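Ribose-5-phosphate isomerase RpiB (PDB 1O1X) probably catalyses the reversible interconversion of ribose 5-phosphate and ribulose 5-phosphate. Local coordinates at residues 60-65 with 85-90; 70-75 with 134-139; 99-104 with 125-130; 29-34 with 39-44. One frame throughout, in Å; residues are numbered along the deposited sequence. Where two conformers were deposited one is given.

Interactions 2 and 4 join helices to strands of the five-stranded parallel sheet; interactions 1 and 3 join helical segments to each other. Interactions 2 and 3 share helix 125-137 and touch where Thr134 CG2 lies 3.3 Å from Pro101 O. Interaction 4 joins interaction 2 through Leu34, whose CD2 is 3.9 Å from Leu136 CD1, and interactions 1 and 2 meet where Val61 CG2 lies 3.5 Å from Leu75 CD2. Interactions 2 and 3 both lie near predicted substrate-binding residues: the side chain of Phe135 is about 8 Å from that of Asn111, and that of Leu99 about 7 Å from Gly80. A bound methylpentanediol, probably from the crystallisation liquor, lies about 3 Å from the Leu99 side chain.

Interaction 1 of 4, residues 60-65 with 85-90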
loop_
_atom_site.group_PDB
_atom_site.type_symbol
_atom_site.label_atom_id
_atom_site.label_comp_id
_atom_site.label_asym_id
_atom_site.label_seq_id
_atom_site.Cartn_x
_atom_site.Cartn_y
_atom_site.Cartn_z
ATOM N N LYS A 60 -12.272 -24.374 7.470
ATOM C CA LYS A 60 -13.068 -24.981 6.390
ATOM C C LYS A 60 -12.307 -24.962 5.035
ATOM O O LYS A 60 -12.334 -25.924 4.282
ATOM C CB LYS A 60 -14.416 -24.272 6.232
ATOM C CG LYS A 60 -15.297 -24.266 7.483
ATOM C CD LYS A 60 -16.554 -23.453 7.297
ATOM C CE LYS A 60 -17.483 -23.461 8.557
ATOM N NZ LYS A 60 -17.703 -24.856 9.035
ATOM N N VAL A 61 -11.681 -23.849 4.718
ATOM C CA VAL A 61 -10.882 -23.728 3.488
ATOM C C VAL A 61 -9.609 -24.596 3.576
ATOM O O VAL A 61 -9.257 -25.311 2.631
ATOM C CB VAL A 61 -10.544 -22.260 3.144
ATOM C CG1 VAL A 61 -9.506 -22.158 2.018
ATOM C CG2 VAL A 61 -11.794 -21.499 2.739
ATOM N N VAL A 62 -8.960 -24.560 4.723
ATOM C CA VAL A 62 -7.813 -25.409 4.990
ATOM C C VAL A 62 -8.134 -26.862 4.760
ATOM O O VAL A 62 -7.359 -27.577 4.105
ATOM C CB VAL A 62 -7.272 -25.188 6.385
ATOM C CG1 VAL A 62 -6.346 -26.310 6.804
ATOM C CG2 VAL A 62 -6.559 -23.787 6.462
ATOM N N GLN A 63 -9.237 -27.326 5.307
ATOM C CA GLN A 63 -9.579 -28.730 5.179
ATOM C C GLN A 63 -9.760 -29.089 3.688
ATOM O O GLN A 63 -9.371 -30.143 3.225
ATOM C CB GLN A 63 -10.849 -29.005 5.989
ATOM C CG GLN A 63 -11.607 -30.276 5.642
ATOM C CD GLN A 63 -10.835 -31.500 5.984
ATOM O OE1 GLN A 63 -9.993 -31.478 6.900
ATOM N NE2 GLN A 63 -11.101 -32.589 5.251
ATOM N N SER A 64 -10.367 -28.183 2.957
ATOM C CA SER A 64 -10.616 -28.396 1.549
ATOM C C SER A 64 -9.297 -28.473 0.733
ATOM O O SER A 64 -9.147 -29.331 -0.149
ATOM C CB SER A 64 -11.582 -27.320 1.058
ATOM O OG SER A 64 -11.898 -27.581 -0.275
ATOM N N ILE A 65 -8.316 -27.637 1.075
ATOM C CA ILE A 65 -7.011 -27.675 0.426
ATOM C C ILE A 65 -6.240 -28.944 0.811
ATOM O O ILE A 65 -5.704 -29.648 -0.057
ATOM C CB ILE A 65 -6.190 -26.429 0.778
ATOM C CG1 ILE A 65 -6.799 -25.148 0.196
ATOM C CG2 ILE A 65 -4.746 -26.578 0.352
ATOM C CD1 ILE A 65 -7.062 -25.179 -1.315
ATOM N N ILE A 85 -2.799 -15.645 10.061
ATOM C CA ILE A 85 -2.346 -16.353 11.254
ATOM C C ILE A 85 -3.030 -17.720 11.372
ATOM O O ILE A 85 -2.369 -18.743 11.474
ATOM C CB ILE A 85 -2.558 -15.509 12.507
ATOM C CG1 ILE A 85 -1.708 -14.216 12.473
ATOM C CG2 ILE A 85 -2.167 -16.268 13.761
ATOM C CD1 ILE A 85 -2.223 -13.131 13.373
ATOM N N ALA A 86 -4.353 -17.748 11.316
ATOM C CA ALA A 86 -5.094 -18.983 11.554
ATOM C C ALA A 86 -4.802 -20.084 10.549
ATOM O O ALA A 86 -4.618 -21.245 10.926
ATOM C CB ALA A 86 -6.589 -18.698 11.605
ATOM N N ALA A 87 -4.724 -19.725 9.265
ATOM C CA ALA A 87 -4.557 -20.715 8.211
ATOM C C ALA A 87 -3.158 -21.308 8.223
ATOM O O ALA A 87 -2.991 -22.484 7.928
ATOM C CB ALA A 87 -4.930 -20.139 6.829
ATOM N N ASN A 88 -2.168 -20.509 8.592
ATOM C CA ASN A 88 -0.785 -20.968 8.564
ATOM C C ASN A 88 -0.383 -21.828 9.777
ATOM O O ASN A 88 0.755 -22.265 9.911
ATOM C CB ASN A 88 0.116 -19.770 8.364
ATOM C CG ASN A 88 0.116 -19.290 6.911
ATOM O OD1 ASN A 88 0.218 -20.119 5.974
ATOM N ND2 ASN A 88 0.027 -17.979 6.720
ATOM N N ARG A 89 -1.343 -22.110 10.654
ATOM C CA ARG A 89 -1.178 -23.096 11.725
ATOM C C ARG A 89 -1.002 -24.514 11.194
ATOM O O ARG A 89 -0.499 -25.377 11.899
ATOM C CB ARG A 89 -2.377 -23.055 12.665
ATOM C CG ARG A 89 -2.339 -21.913 13.652
ATOM C CD ARG A 89 -1.271 -22.101 14.724
ATOM N NE ARG A 89 -1.449 -21.136 15.796
ATOM C CZ ARG A 89 -0.989 -19.876 15.789
ATOM N NH1 ARG A 89 -0.304 -19.387 14.767
ATOM N NH2 ARG A 89 -1.236 -19.098 16.832
ATOM N N TYR A 90 -1.422 -24.742 9.950
ATOM C CA TYR A 90 -1.501 -26.091 9.397
ATOM C C TYR A 90 -0.350 -26.398 8.461
ATOM O O TYR A 90 -0.113 -25.671 7.481
ATOM C CB TYR A 90 -2.835 -26.260 8.682
ATOM C CG TYR A 90 -3.977 -26.115 9.647
ATOM C CD1 TYR A 90 -4.405 -27.201 10.399
ATOM C CD2 TYR A 90 -4.597 -24.889 9.835
ATOM C CE1 TYR A 90 -5.402 -27.053 11.321
ATOM C CE2 TYR A 90 -5.603 -24.733 10.734
ATOM C CZ TYR A 90 -5.993 -25.812 11.482
ATOM O OH TYR A 90 -7.015 -25.683 12.350
#
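Val62 meets Tyr90 through a CH-pi contact. Its CG1 methyl sits over one face of the phenol ring, 4.0 Å from the centroid and 25° off the ring normal, shifted toward the CG-CD2 bond, with CG1 within 3.7 Å of Tyr90 CG. Val62 lies roughly perpendicular to the tyrosine side chain. Its chi1 of 164° puts CG1 opposite the backbone N and over the ring, and CG2, opposite the carbonyl carbon, beside Ala87.

That second methyl makes a purely apolar contact: Val62 CG2 lies 4.0 Å from Ala87 CB. Here helix 54-66 packs beside the end of helix 81-87 in the alpha/beta fold of the subunit, and both helices touch Leu75 of the central strand 72-75. Alanine suits this place because its single methyl lets the helices lie close, with the CA atoms of Val62 and Ala87 6.6 Å apart.

Ala87 to Tyr90 form a type I beta turn, with a weak hydrogen bond from Tyr90 N to Ala87 O. Tyrosine serves two ends here: its ring gives the valine methyl an apolar face, while OH is hydrogen-bonded to the C-terminal carboxylate of Val155 of the second subunit.

Interaction 2 of 4, residues 70-75 with 134-139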
loop_
_atom_site.group_PDB
_atom_site.type_symbol
_atom_site.label_atom_id
_atom_site.label_comp_id
_atom_site.label_asym_id
_atom_site.label_seq_id
_atom_site.Cartn_x
_atom_site.Cartn_y
_atom_site.Cartn_z
ATOM N N ALA A 70 -9.951 -28.712 -3.339
ATOM C CA ALA A 70 -9.846 -27.467 -4.098
ATOM C C ALA A 70 -8.377 -27.270 -4.410
ATOM O O ALA A 70 -7.496 -27.804 -3.732
ATOM C CB ALA A 70 -10.408 -26.285 -3.300
ATOM N N ASP A 71 -8.121 -26.513 -5.443
ATOM C CA ASP A 71 -6.761 -26.213 -5.877
ATOM C C ASP A 71 -6.150 -25.020 -5.126
ATOM O O ASP A 71 -4.973 -25.044 -4.774
ATOM C CB ASP A 71 -6.809 -25.910 -7.363
ATOM C CG ASP A 71 -7.337 -27.078 -8.156
ATOM O OD1 ASP A 71 -6.784 -28.204 -8.069
ATOM O OD2 ASP A 71 -8.308 -26.960 -8.877
ATOM N N PHE A 72 -6.953 -23.963 -4.932
ATOM C CA PHE A 72 -6.541 -22.769 -4.193
ATOM C C PHE A 72 -7.638 -22.344 -3.229
ATOM O O PHE A 72 -8.837 -22.517 -3.511
ATOM C CB PHE A 72 -6.249 -21.571 -5.113
ATOM C CG PHE A 72 -5.082 -21.768 -6.007
ATOM C CD1 PHE A 72 -3.795 -21.715 -5.511
ATOM C CD2 PHE A 72 -5.270 -22.013 -7.373
ATOM C CE1 PHE A 72 -2.718 -21.878 -6.354
ATOM C CE2 PHE A 72 -4.194 -22.189 -8.220
ATOM C CZ PHE A 72 -2.922 -22.132 -7.709
ATOM N N GLY A 73 -7.222 -21.754 -2.115
ATOM C CA GLY A 73 -8.133 -21.097 -1.204
ATOM C C GLY A 73 -8.030 -19.583 -1.302
ATOM O O GLY A 73 -7.025 -19.043 -1.693
ATOM N N ILE A 74 -9.125 -18.914 -0.953
ATOM C CA ILE A 74 -9.172 -17.490 -0.749
ATOM C C ILE A 74 -9.869 -17.249 0.597
ATOM O O ILE A 74 -10.977 -17.685 0.827
ATOM C CB ILE A 74 -9.865 -16.747 -1.879
ATOM C CG1 ILE A 74 -9.199 -17.029 -3.226
ATOM C CG2 ILE A 74 -9.871 -15.215 -1.594
ATOM C CD1 ILE A 74 -9.951 -16.418 -4.435
ATOM N N LEU A 75 -9.158 -16.576 1.496
ATOM C CA LEU A 75 -9.668 -16.251 2.816
ATOM C C LEU A 75 -9.633 -14.746 2.987
ATOM O O LEU A 75 -8.666 -14.068 2.594
ATOM C CB LEU A 75 -8.827 -16.916 3.908
ATOM C CG LEU A 75 -8.983 -18.440 4.063
ATOM C CD1 LEU A 75 -7.971 -19.001 5.073
ATOM C CD2 LEU A 75 -10.442 -18.754 4.466
ATOM N N THR A 134 -3.712 -12.529 -10.736
ATOM C CA THR A 134 -2.269 -12.787 -10.634
ATOM C C THR A 134 -1.961 -14.085 -9.861
ATOM O O THR A 134 -1.148 -14.921 -10.287
ATOM C CB THR A 134 -1.611 -11.599 -9.941
ATOM O OG1 THR A 134 -1.844 -10.432 -10.731
ATOM C CG2 THR A 134 -0.103 -11.760 -9.871
ATOM N N PHE A 135 -2.647 -14.251 -8.723
ATOM C CA PHE A 135 -2.497 -15.426 -7.892
ATOM C C PHE A 135 -2.812 -16.711 -8.668
ATOM O O PHE A 135 -2.082 -17.683 -8.579
ATOM C CB PHE A 135 -3.405 -15.327 -6.653
ATOM C CG PHE A 135 -3.042 -16.285 -5.557
ATOM C CD1 PHE A 135 -2.023 -15.970 -4.650
ATOM C CD2 PHE A 135 -3.727 -17.481 -5.396
ATOM C CE1 PHE A 135 -1.722 -16.832 -3.596
ATOM C CE2 PHE A 135 -3.389 -18.354 -4.346
ATOM C CZ PHE A 135 -2.403 -18.027 -3.467
ATOM N N LEU A 136 -3.902 -16.699 -9.430
ATOM C CA LEU A 136 -4.353 -17.885 -10.117
ATOM C C LEU A 136 -3.595 -18.148 -11.399
ATOM O O LEU A 136 -3.693 -19.233 -11.971
ATOM C CB LEU A 136 -5.854 -17.778 -10.415
ATOM C CG LEU A 136 -6.769 -17.751 -9.203
ATOM C CD1 LEU A 136 -8.259 -17.802 -9.644
ATOM C CD2 LEU A 136 -6.467 -18.853 -8.286
ATOM N N SER A 137 -2.837 -17.189 -11.894
ATOM C CA SER A 137 -2.205 -17.394 -13.166
ATOM C C SER A 137 -0.693 -17.463 -13.082
ATOM O O SER A 137 -0.030 -17.568 -14.099
ATOM C CB SER A 137 -2.709 -16.327 -14.159
ATOM O OG SER A 137 -2.249 -15.086 -13.731
ATOM N N THR A 138 -0.111 -17.444 -11.884
ATOM C CA THR A 138 1.344 -17.469 -11.725
ATOM C C THR A 138 1.824 -18.854 -11.277
ATOM O O THR A 138 1.373 -19.376 -10.242
ATOM C CB THR A 138 1.769 -16.442 -10.667
ATOM O OG1 THR A 138 1.368 -15.130 -11.078
ATOM C CG2 THR A 138 3.316 -16.370 -10.503
ATOM N N PRO A 139 2.764 -19.429 -12.013
ATOM C CA PRO A 139 3.353 -20.704 -11.610
ATOM C C PRO A 139 4.411 -20.553 -10.502
ATOM O O PRO A 139 4.995 -19.475 -10.296
ATOM C CB PRO A 139 3.968 -21.215 -12.902
ATOM C CG PRO A 139 4.337 -19.975 -13.696
ATOM C CD PRO A 139 3.359 -18.912 -13.264
#
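Phe72 and Phe135 form an offset edge-to-face pair in the layer between the central parallel sheet and the helix 125-137 that packs on it, an apolar strand-to-helix seam of an alpha/beta fold. The edge of Phe135 is turned toward the face of Phe72, with centroids 5.5 Å apart and planes at 71°. The nearest atoms are Phe72 CD1 and Phe135 CE2, at 3.6 Å, so the rings meet through a single corner of Phe135. With CG anti to the backbone N (chi1 -164°), Phe135 projects its ring toward the strand.

Leu136 meets the other ortho carbon of the same ring: its CD2 methyl is 3.5 Å from Phe72 CD2. These two side chains run past each other in opposite directions, and the branched end of leucine puts one methyl against the ring at CD2.

Near the C-terminal end of segment 134-139, Thr138 OG1 donates to Thr134 O at 2.6 Å. The same carbonyl oxygen accepts Ser137 N from the opposite face of its plane, so two bonds grip it and tie the following chain back to the helix.

Strand 72-75 is hydrogen-bonded to strands 14-18 and 115-117. Ile15 of strand 14-18 touches both Phe72 and Leu136, Arg108 of helix 101-109 lies against Phe72, and Ala113 packs on Phe135.

Interaction 3 of 4, residues 99-104 with 125-130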
loop_
_atom_site.group_PDB
_atom_site.type_symbol
_atom_site.label_atom_id
_atom_site.label_comp_id
_atom_site.label_asym_id
_atom_site.label_seq_id
_atom_site.Cartn_x
_atom_site.Cartn_y
_atom_site.Cartn_z
ATOM N N LEU A 99 -1.594 -7.425 -0.643
ATOM C CA LEU A 99 -2.286 -6.135 -0.749
ATOM C C LEU A 99 -2.215 -5.520 -2.139
ATOM O O LEU A 99 -2.870 -4.512 -2.429
ATOM C CB LEU A 99 -1.736 -5.151 0.275
ATOM C CG LEU A 99 -2.625 -5.040 1.515
ATOM C CD1 LEU A 99 -2.676 -6.394 2.244
ATOM C CD2 LEU A 99 -2.109 -3.910 2.432
ATOM N N PHE A 100 -1.350 -6.064 -2.985
ATOM C CA PHE A 100 -1.259 -5.631 -4.394
ATOM C C PHE A 100 -0.725 -6.813 -5.264
ATOM O O PHE A 100 -0.168 -7.787 -4.711
ATOM C CB PHE A 100 -0.465 -4.302 -4.579
ATOM C CG PHE A 100 0.948 -4.323 -4.022
ATOM C CD1 PHE A 100 1.189 -4.007 -2.697
ATOM C CD2 PHE A 100 2.036 -4.631 -4.842
ATOM C CE1 PHE A 100 2.491 -4.025 -2.191
ATOM C CE2 PHE A 100 3.303 -4.636 -4.356
ATOM C CZ PHE A 100 3.537 -4.361 -3.036
ATOM N N PRO A 101 -0.961 -6.775 -6.579
ATOM C CA PRO A 101 -0.666 -7.926 -7.445
ATOM C C PRO A 101 0.739 -8.507 -7.396
ATOM O O PRO A 101 0.864 -9.742 -7.415
ATOM C CB PRO A 101 -1.056 -7.415 -8.818
ATOM C CG PRO A 101 -2.185 -6.441 -8.513
ATOM C CD PRO A 101 -1.657 -5.710 -7.341
ATOM N N ASP A 102 1.776 -7.691 -7.318
ATOM C CA ASP A 102 3.133 -8.228 -7.188
ATOM C C ASP A 102 3.340 -9.085 -5.967
ATOM O O ASP A 102 4.155 -10.021 -5.999
ATOM C CB ASP A 102 4.189 -7.147 -7.205
ATOM C CG ASP A 102 4.309 -6.497 -8.565
ATOM O OD1 ASP A 102 3.463 -5.615 -8.861
ATOM O OD2 ASP A 102 5.168 -6.855 -9.402
HETATM N N MSE A 103 2.614 -8.819 -4.884
HETATM C CA MSE A 103 2.711 -9.700 -3.750
HETATM C C MSE A 103 2.161 -11.098 -4.052
HETATM O O MSE A 103 2.760 -12.103 -3.637
HETATM C CB MSE A 103 2.048 -9.075 -2.520
HETATM C CG MSE A 103 2.796 -7.879 -2.008
HETATM SE SE MSE A 103 2.024 -7.203 -0.302
HETATM C CE MSE A 103 2.655 -8.586 0.912
ATOM N N ALA A 104 1.034 -11.157 -4.765
ATOM C CA ALA A 104 0.448 -12.415 -5.178
ATOM C C ALA A 104 1.374 -13.119 -6.152
ATOM O O ALA A 104 1.498 -14.342 -6.096
ATOM C CB ALA A 104 -0.929 -12.215 -5.827
ATOM N N ALA A 125 -12.441 -3.617 -4.520
ATOM C CA ALA A 125 -12.793 -4.786 -5.263
ATOM C C ALA A 125 -12.001 -4.948 -6.546
ATOM O O ALA A 125 -11.520 -6.040 -6.834
ATOM C CB ALA A 125 -14.243 -4.732 -5.546
ATOM N N GLU A 126 -11.831 -3.896 -7.330
ATOM C CA GLU A 126 -11.123 -4.061 -8.595
ATOM C C GLU A 126 -9.631 -4.414 -8.345
ATOM O O GLU A 126 -9.059 -5.268 -9.032
ATOM C CB GLU A 126 -11.273 -2.832 -9.488
ATOM C CG GLU A 126 -10.227 -2.728 -10.597
ATOM C CD GLU A 126 -10.734 -2.948 -12.020
ATOM O OE1 GLU A 126 -10.985 -4.129 -12.389
ATOM O OE2 GLU A 126 -10.783 -1.937 -12.799
ATOM N N LEU A 127 -9.027 -3.822 -7.323
ATOM C CA LEU A 127 -7.675 -4.244 -6.940
ATOM C C LEU A 127 -7.629 -5.701 -6.508
ATOM O O LEU A 127 -6.691 -6.440 -6.870
ATOM C CB LEU A 127 -7.106 -3.342 -5.855
ATOM C CG LEU A 127 -5.710 -3.666 -5.316
ATOM C CD1 LEU A 127 -4.714 -3.602 -6.446
ATOM C CD2 LEU A 127 -5.298 -2.689 -4.211
ATOM N N ALA A 128 -8.593 -6.113 -5.689
ATOM C CA ALA A 128 -8.733 -7.524 -5.276
ATOM C C ALA A 128 -8.809 -8.450 -6.489
ATOM O O ALA A 128 -8.199 -9.491 -6.506
ATOM C CB ALA A 128 -9.995 -7.702 -4.424
ATOM N N PHE A 129 -9.587 -8.081 -7.494
ATOM C CA PHE A 129 -9.708 -8.888 -8.714
ATOM C C PHE A 129 -8.357 -9.055 -9.440
ATOM O O PHE A 129 -8.035 -10.165 -9.895
ATOM C CB PHE A 129 -10.744 -8.308 -9.713
ATOM C CG PHE A 129 -12.168 -8.177 -9.177
ATOM C CD1 PHE A 129 -12.621 -8.861 -8.033
ATOM C CD2 PHE A 129 -13.064 -7.347 -9.850
ATOM C CE1 PHE A 129 -13.912 -8.680 -7.575
ATOM C CE2 PHE A 129 -14.377 -7.180 -9.396
ATOM C CZ PHE A 129 -14.795 -7.833 -8.281
ATOM N N TRP A 130 -7.571 -7.974 -9.540
ATOM C CA TRP A 130 -6.246 -8.058 -10.117
ATOM C C TRP A 130 -5.326 -8.962 -9.313
ATOM O O TRP A 130 -4.512 -9.700 -9.900
ATOM C CB TRP A 130 -5.535 -6.702 -10.233
ATOM C CG TRP A 130 -6.258 -5.665 -11.000
ATOM C CD1 TRP A 130 -7.243 -5.835 -11.919
ATOM C CD2 TRP A 130 -6.044 -4.247 -10.887
ATOM N NE1 TRP A 130 -7.692 -4.601 -12.341
ATOM C CE2 TRP A 130 -6.979 -3.616 -11.711
ATOM C CE3 TRP A 130 -5.199 -3.461 -10.112
ATOM C CZ2 TRP A 130 -7.070 -2.220 -11.814
ATOM C CZ3 TRP A 130 -5.265 -2.080 -10.225
ATOM C CH2 TRP A 130 -6.205 -1.476 -11.058
#
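Pro101, in the first turn of helix 101-109, approaches helix 125-137 most closely at Trp130, their CA atoms 6.2 Å apart. Its ring touches two residues one turn apart. Pro101 CG rests 3.8 Å from Trp130 CB, while Pro101 CD lies 3.8 Å from Leu127 CD1. A proline fits the start of a helix, where its missing N-H costs no helical hydrogen bond, and Phe100 holds the N-cap position just before it. The fully extended first torsion of Leu127 (chi1 179°) carries its branch toward the incoming loop and brings CD2 to 3.5 Å from Leu99 O.

Trp130 meets Pro101 through CB rather than through its indole, which makes a cation-pi contact with Arg105 of the third subunit; Leu99 packs on Met103 (selenomethionine here) of the second. No hydrogen bond joins the two segments. Their association therefore rests on van der Waals contact of the proline ring and leucine methyls, one methyl lying against a backbone carbonyl, with the aromatic surface of Trp130 used between subunits.

Interaction 4 of 4, residues 29-34 with 39-44; sequences KVKNYL and IEVEDH
Lys31 and Asp43 form a salt bridge between helix 24-36 and strand 40-43, the last two elements of a beta-alpha-beta unit that begins with strand 14-18. Lys31 NZ donates to Asp43 OD2 at 2.7 Å, on the anti side of that oxygen and 19° out of the carboxylate plane. The lysine chain is bent at its third torsion, which turns its ammonium group onto the carboxylate. Lysine suits the place because its long aliphatic stem can pack on Val41, with Lys31 CG 4.0 Å from Val41 CG1, while its charge reaches Asp43 at the partly exposed edge.

Beneath this polar edge the contact is apolar. Leu34 CB is 3.6 Å from Val41 CG2, and Leu34 CD2 is 3.9 Å from Ile39 CD1. Beta-branched Val41 and Ile39 suit this extended chain, offering compact apolar surface to the helix. The helix and strand segments run roughly antiparallel, their short axes at 154°, as expected when a short connection returns the chain to the sheet.

Further out, Asp43 OD2 has a second cationic partner in Lys27, and Gly45 N donates to Asp43 OD1, which should help set the carboxylate's orientation. Val41 also packs on Ile17, and Leu34 on Val132 and Leu136. At the return itself, Ile39 N donates to Leu34 O at 3.1 Å, from a position 35° above the carbonyl plane.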
loop_
_atom_site.group_PDB
_atom_site.type_symbol
_atom_site.label_atom_id
_atom_site.label_comp_id
_atom_site.label_asym_id
_atom_site.label_seq_id
_atom_site.Cartn_x
_atom_site.Cartn_y
_atom_site.Cartn_z
ATOM N N LYS A 29 -18.187 -10.260 -3.769
ATOM C CA LYS A 29 -17.738 -9.693 -5.031
ATOM C C LYS A 29 -16.674 -10.559 -5.707
ATOM O O LYS A 29 -16.731 -10.787 -6.890
ATOM C CB LYS A 29 -17.228 -8.279 -4.802
ATOM C CG LYS A 29 -18.358 -7.316 -4.460
ATOM C CD LYS A 29 -17.836 -5.956 -4.123
ATOM C CE LYS A 29 -18.997 -4.959 -4.029
ATOM N NZ LYS A 29 -18.534 -3.713 -3.350
ATOM N N VAL A 30 -15.749 -11.081 -4.941
ATOM C CA VAL A 30 -14.697 -11.955 -5.460
ATOM C C VAL A 30 -15.277 -13.272 -5.968
ATOM O O VAL A 30 -14.933 -13.760 -7.044
ATOM C CB VAL A 30 -13.595 -12.181 -4.416
ATOM C CG1 VAL A 30 -12.674 -13.296 -4.833
ATOM C CG2 VAL A 30 -12.779 -10.873 -4.222
ATOM N N LYS A 31 -16.172 -13.851 -5.191
ATOM C CA LYS A 31 -16.895 -15.040 -5.617
ATOM C C LYS A 31 -17.609 -14.833 -6.929
ATOM O O LYS A 31 -17.444 -15.631 -7.836
ATOM C CB LYS A 31 -17.887 -15.464 -4.574
ATOM C CG LYS A 31 -18.738 -16.645 -4.999
ATOM C CD LYS A 31 -19.588 -17.134 -3.873
ATOM C CE LYS A 31 -20.761 -16.269 -3.621
ATOM N NZ LYS A 31 -21.629 -17.114 -2.765
ATOM N N ASN A 32 -18.369 -13.751 -7.040
ATOM C CA ASN A 32 -19.115 -13.476 -8.264
ATOM C C ASN A 32 -18.223 -13.186 -9.454
ATOM O O ASN A 32 -18.538 -13.539 -10.560
ATOM C CB ASN A 32 -20.081 -12.348 -8.015
ATOM C CG ASN A 32 -21.195 -12.740 -7.055
ATOM O OD1 ASN A 32 -21.467 -13.922 -6.848
ATOM N ND2 ASN A 32 -21.821 -11.740 -6.434
ATOM N N TYR A 33 -17.088 -12.573 -9.213
ATOM C CA TYR A 33 -16.092 -12.326 -10.247
ATOM C C TYR A 33 -15.585 -13.641 -10.812
ATOM O O TYR A 33 -15.553 -13.836 -12.038
ATOM C CB TYR A 33 -14.946 -11.471 -9.702
ATOM C CG TYR A 33 -13.795 -11.254 -10.665
ATOM C CD1 TYR A 33 -13.943 -10.429 -11.770
ATOM C CD2 TYR A 33 -12.553 -11.865 -10.455
ATOM C CE1 TYR A 33 -12.890 -10.214 -12.654
ATOM C CE2 TYR A 33 -11.483 -11.662 -11.344
ATOM C CZ TYR A 33 -11.672 -10.829 -12.430
ATOM O OH TYR A 33 -10.672 -10.588 -13.319
ATOM N N LEU A 34 -15.252 -14.567 -9.921
ATOM C CA LEU A 34 -14.796 -15.888 -10.315
ATOM C C LEU A 34 -15.869 -16.667 -11.051
ATOM O O LEU A 34 -15.594 -17.270 -12.111
ATOM C CB LEU A 34 -14.288 -16.672 -9.089
ATOM C CG LEU A 34 -13.037 -16.041 -8.480
ATOM C CD1 LEU A 34 -12.748 -16.682 -7.146
ATOM C CD2 LEU A 34 -11.823 -16.170 -9.409
ATOM N N ILE A 39 -15.190 -20.136 -13.317
ATOM C CA ILE A 39 -14.340 -20.819 -12.333
ATOM C C ILE A 39 -15.262 -21.439 -11.259
ATOM O O ILE A 39 -16.222 -20.805 -10.817
ATOM C CB ILE A 39 -13.314 -19.861 -11.778
ATOM C CG1 ILE A 39 -12.280 -19.562 -12.884
ATOM C CG2 ILE A 39 -12.658 -20.406 -10.495
ATOM C CD1 ILE A 39 -11.364 -18.434 -12.566
ATOM N N GLU A 40 -15.000 -22.705 -10.932
ATOM C CA GLU A 40 -15.741 -23.423 -9.917
ATOM C C GLU A 40 -15.372 -22.867 -8.534
ATOM O O GLU A 40 -14.212 -22.840 -8.160
ATOM C CB GLU A 40 -15.439 -24.920 -10.008
ATOM C CG GLU A 40 -16.268 -25.774 -9.053
ATOM C CD GLU A 40 -15.904 -27.243 -9.029
ATOM O OE1 GLU A 40 -14.975 -27.674 -9.808
ATOM O OE2 GLU A 40 -16.537 -27.952 -8.174
ATOM N N VAL A 41 -16.369 -22.386 -7.788
ATOM C CA VAL A 41 -16.142 -21.820 -6.465
ATOM C C VAL A 41 -17.017 -22.513 -5.435
ATOM O O VAL A 41 -18.219 -22.664 -5.651
ATOM C CB VAL A 41 -16.443 -20.298 -6.416
ATOM C CG1 VAL A 41 -16.138 -19.750 -5.036
ATOM C CG2 VAL A 41 -15.646 -19.526 -7.445
ATOM N N GLU A 42 -16.407 -23.001 -4.351
ATOM C CA GLU A 42 -17.130 -23.480 -3.187
ATOM C C GLU A 42 -17.076 -22.424 -2.095
ATOM O O GLU A 42 -16.001 -22.067 -1.598
ATOM C CB GLU A 42 -16.583 -24.824 -2.677
ATOM C CG GLU A 42 -17.271 -25.979 -3.395
ATOM C CD GLU A 42 -16.713 -27.382 -3.052
ATOM O OE1 GLU A 42 -15.919 -27.482 -2.064
ATOM O OE2 GLU A 42 -17.087 -28.353 -3.817
ATOM N N ASP A 43 -18.238 -21.904 -1.735
ATOM C CA ASP A 43 -18.312 -20.842 -0.718
ATOM C C ASP A 43 -18.644 -21.488 0.610
ATOM O O ASP A 43 -19.767 -21.938 0.822
ATOM C CB ASP A 43 -19.381 -19.844 -1.145
ATOM C CG ASP A 43 -19.549 -18.663 -0.180
ATOM O OD1 ASP A 43 -18.822 -18.524 0.841
ATOM O OD2 ASP A 43 -20.442 -17.834 -0.425
ATOM N N HIS A 44 -17.655 -21.496 1.501
ATOM C CA HIS A 44 -17.771 -22.026 2.856
ATOM C C HIS A 44 -18.364 -21.027 3.868
ATOM O O HIS A 44 -18.495 -21.360 5.038
ATOM C CB HIS A 44 -16.416 -22.507 3.340
ATOM C CG HIS A 44 -15.878 -23.651 2.560
ATOM N ND1 HIS A 44 -16.117 -24.965 2.903
ATOM C CD2 HIS A 44 -15.118 -23.680 1.441
ATOM C CE1 HIS A 44 -15.518 -25.754 2.030
ATOM N NE2 HIS A 44 -14.912 -24.999 1.127
#